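Local coordinates for angiopoietin-related protein 6 (Homo sapiens, PDB 6Y43) that probably acts as a secreted, angiopoietin-like growth factor, its calcium-binding fibrinogen-like globe domain being a likely site for recognising partners outside the cell, at residues L118-E121 and S122-Y125. Sequence-based numbering, arbitrary orientation.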
ATOM      1  N   LEU A 118      -0.774  -8.485  -8.381  1.00 12.69           N
ATOM      2  CA  LEU A 118       0.659  -8.603  -8.590  1.00 10.34           C
ATOM      3  C   LEU A 118       0.967  -9.904  -9.310  1.00 11.16           C
ATOM      4  O   LEU A 118       0.317 -10.922  -9.061  1.00 11.79           O
ATOM      5  CB  LEU A 118       1.414  -8.568  -7.254  1.00 11.20           C
ATOM      6  CG  LEU A 118       1.259  -7.354  -6.337  1.00 12.25           C
ATOM      7  CD1 LEU A 118       2.131  -7.511  -5.111  1.00 13.58           C
ATOM      8  CD2 LEU A 118       1.580  -6.065  -7.100  1.00 11.10           C
ATOM      9  N   GLU A 119       1.948  -9.874 -10.212  1.00 10.70           N
ATOM     10  CA  GLU A 119       2.545 -11.103 -10.699  1.00 11.96           C
ATOM     11  C   GLU A 119       3.345 -11.744  -9.576  1.00 10.29           C
ATOM     12  O   GLU A 119       3.661 -11.096  -8.580  1.00  9.99           O
ATOM     13  CB  GLU A 119       3.472 -10.823 -11.874  1.00 11.87           C
ATOM     14  CG  GLU A 119       2.815 -10.253 -13.101  1.00 16.10           C
ATOM     15  CD  GLU A 119       1.939 -11.259 -13.796  1.00 29.45           C
ATOM     16  OE1 GLU A 119       2.235 -12.471 -13.696  1.00 24.33           O
ATOM     17  OE2 GLU A 119       0.951 -10.836 -14.438  1.00 30.63           O
ATOM     18  N   PRO A 120       3.752 -12.997  -9.736  1.00 12.02           N
ATOM     19  CA  PRO A 120       4.566 -13.657  -8.708  1.00 11.25           C
ATOM     20  C   PRO A 120       6.002 -13.141  -8.699  1.00  9.98           C
ATOM     21  O   PRO A 120       6.401 -12.308  -9.525  1.00 10.57           O
ATOM     22  CB  PRO A 120       4.474 -15.145  -9.088  1.00 13.17           C
ATOM     23  CG  PRO A 120       4.119 -15.159 -10.555  1.00 15.14           C
ATOM     24  CD  PRO A 120       3.321 -13.910 -10.813  1.00 14.06           C
ATOM     25  N   GLU A 121       6.780 -13.651  -7.732  1.00 10.10           N
ATOM     26  CA  GLU A 121       8.168 -13.226  -7.610  1.00 11.82           C
ATOM     27  C   GLU A 121       8.936 -13.460  -8.906  1.00 13.41           C
ATOM     28  O   GLU A 121       9.800 -12.649  -9.275  1.00 11.74           O
ATOM     29  CB  GLU A 121       8.863 -13.964  -6.463  1.00 15.23           C
ATOM     30  CG  GLU A 121      10.310 -13.510  -6.293  1.00 17.66           C
ATOM     31  CD  GLU A 121      11.016 -14.136  -5.101  1.00 24.97           C
ATOM     32  OE1 GLU A 121      10.623 -15.243  -4.693  1.00 22.01           O
ATOM     33  OE2 GLU A 121      11.968 -13.506  -4.581  1.00 24.11           O
ATOM     34  N   SER A 122       8.642 -14.571  -9.597  1.00 10.81           N
ATOM     35  CA  SER A 122       9.341 -14.930 -10.828  1.00 14.38           C
ATOM     36  C   SER A 122       9.163 -13.878 -11.914  1.00 13.58           C
ATOM     37  O   SER A 122       9.957 -13.826 -12.869  1.00 13.82           O
ATOM     38  CB  SER A 122       8.818 -16.284 -11.337  1.00 16.09           C
ATOM     39  OG  SER A 122       7.419 -16.249 -11.542  1.00 19.76           O
ATOM     40  N   ASP A 123       8.126 -13.053 -11.797  1.00 11.60           N
ATOM     41  CA  ASP A 123       7.876 -11.943 -12.705  1.00 13.50           C
ATOM     42  C   ASP A 123       7.968 -10.616 -11.964  1.00 11.58           C
ATOM     43  O   ASP A 123       7.297  -9.636 -12.324  1.00 11.65           O
ATOM     44  CB  ASP A 123       6.526 -12.117 -13.394  1.00 12.84           C
ATOM     45  CG  ASP A 123       6.475 -13.380 -14.240  1.00 25.01           C
ATOM     46  OD1 ASP A 123       6.288 -14.479 -13.676  1.00 29.43           O
ATOM     47  OD2 ASP A 123       6.651 -13.278 -15.469  1.00 30.41           O
ATOM     48  N   HIS A 124       8.777 -10.601 -10.897  1.00  8.44           N
ATOM     49  CA  HIS A 124       9.200  -9.393 -10.197  1.00  9.48           C
ATOM     50  C   HIS A 124       8.028  -8.612  -9.610  1.00  9.84           C
ATOM     51  O   HIS A 124       8.101  -7.385  -9.484  1.00  9.08           O
ATOM     52  CB  HIS A 124      10.021  -8.481 -11.126  1.00 10.58           C
ATOM     53  CG  HIS A 124      11.265  -9.136 -11.658  1.00 11.57           C
ATOM     54  ND1 HIS A 124      12.049  -8.586 -12.656  1.00 11.99           N
ATOM     55  CD2 HIS A 124      11.859 -10.304 -11.314  1.00 11.07           C
ATOM     56  CE1 HIS A 124      13.067  -9.395 -12.902  1.00 12.97           C
ATOM     57  NE2 HIS A 124      12.984 -10.429 -12.089  1.00 12.16           N
ATOM     58  N   TYR A 125       6.943  -9.315  -9.276  1.00 10.92           N
ATOM     59  CA  TYR A 125       5.791  -8.707  -8.617  1.00  9.87           C
ATOM     60  C   TYR A 125       5.299  -7.477  -9.382  1.00  8.90           C
ATOM     61  O   TYR A 125       4.859  -6.483  -8.800  1.00  8.45           O
ATOM     62  CB  TYR A 125       6.127  -8.360  -7.171  1.00  9.09           C
ATOM     63  CG  TYR A 125       6.369  -9.567  -6.266  1.00  8.36           C
ATOM     64  CD1 TYR A 125       5.337 -10.426  -5.924  1.00  9.83           C
ATOM     65  CD2 TYR A 125       7.628  -9.819  -5.758  1.00 10.47           C
ATOM     66  CE1 TYR A 125       5.550 -11.515  -5.092  1.00 10.87           C
ATOM     67  CE2 TYR A 125       7.865 -10.903  -4.913  1.00 11.91           C
ATOM     68  CZ  TYR A 125       6.813 -11.734  -4.575  1.00 12.22           C
ATOM     69  OH  TYR A 125       7.031 -12.826  -3.758  1.00 14.22           O
TER
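The ring of Y125 folds back over the main chain of P120 and E121, which lies against one of its faces. The CA of E121 lies 3.7 Å from the centroid of the Y125 ring, only 18° off the ring normal, a CH-pi contact. Turned beside its own backbone N (chi1 -67°), the ring reaches along E121 until its OH, hydrogen-bonded to E84, comes 3.5 Å from CB of E121. The E121 chain, fully extended, crosses the ring obliquely and carries its carboxylate to a salt bridge with K69 and a hydrogen bond from W65 NE1. The buried carbonyl O of E119 has no conventional partner; a weak, nearly straight CA-H...O contact from CA of Y125, at 3.2 Å, meets it instead, with CD1 of Y125 equally near and the oxygen oblique to the ring.

A Schellman motif closes the short 3-10 turn: Y125 N bonds P120 O at 3.1 Å, nested round H124 N to E121 O at 2.8 Å, with H124 at positive phi. D123 N, the i to i+3 donor, reaches P120 O at 2.9 Å from the opposite face of the carbonyl plane to Y125 N. CB of E119 packs on CB of D123 at 3.6 Å. Their carboxylates, planes 63° apart, bring like charges to 4.5 Å (E119 OE1 to D123 OD1), probably eased by the E119 salt bridge to R128. Replacing Y125 by an alanine would probably leave the E121 backbone without its aromatic face and E84 without its hydroxyl partner.

The whole is the loop of a beta-hairpin in the fibrinogen-like domain, joining antiparallel strands 108-118 and 127-133, with Y125 and L118 packed inward against helix 83-90, where Y125 meets L83 and Y87 and L118 meets V86.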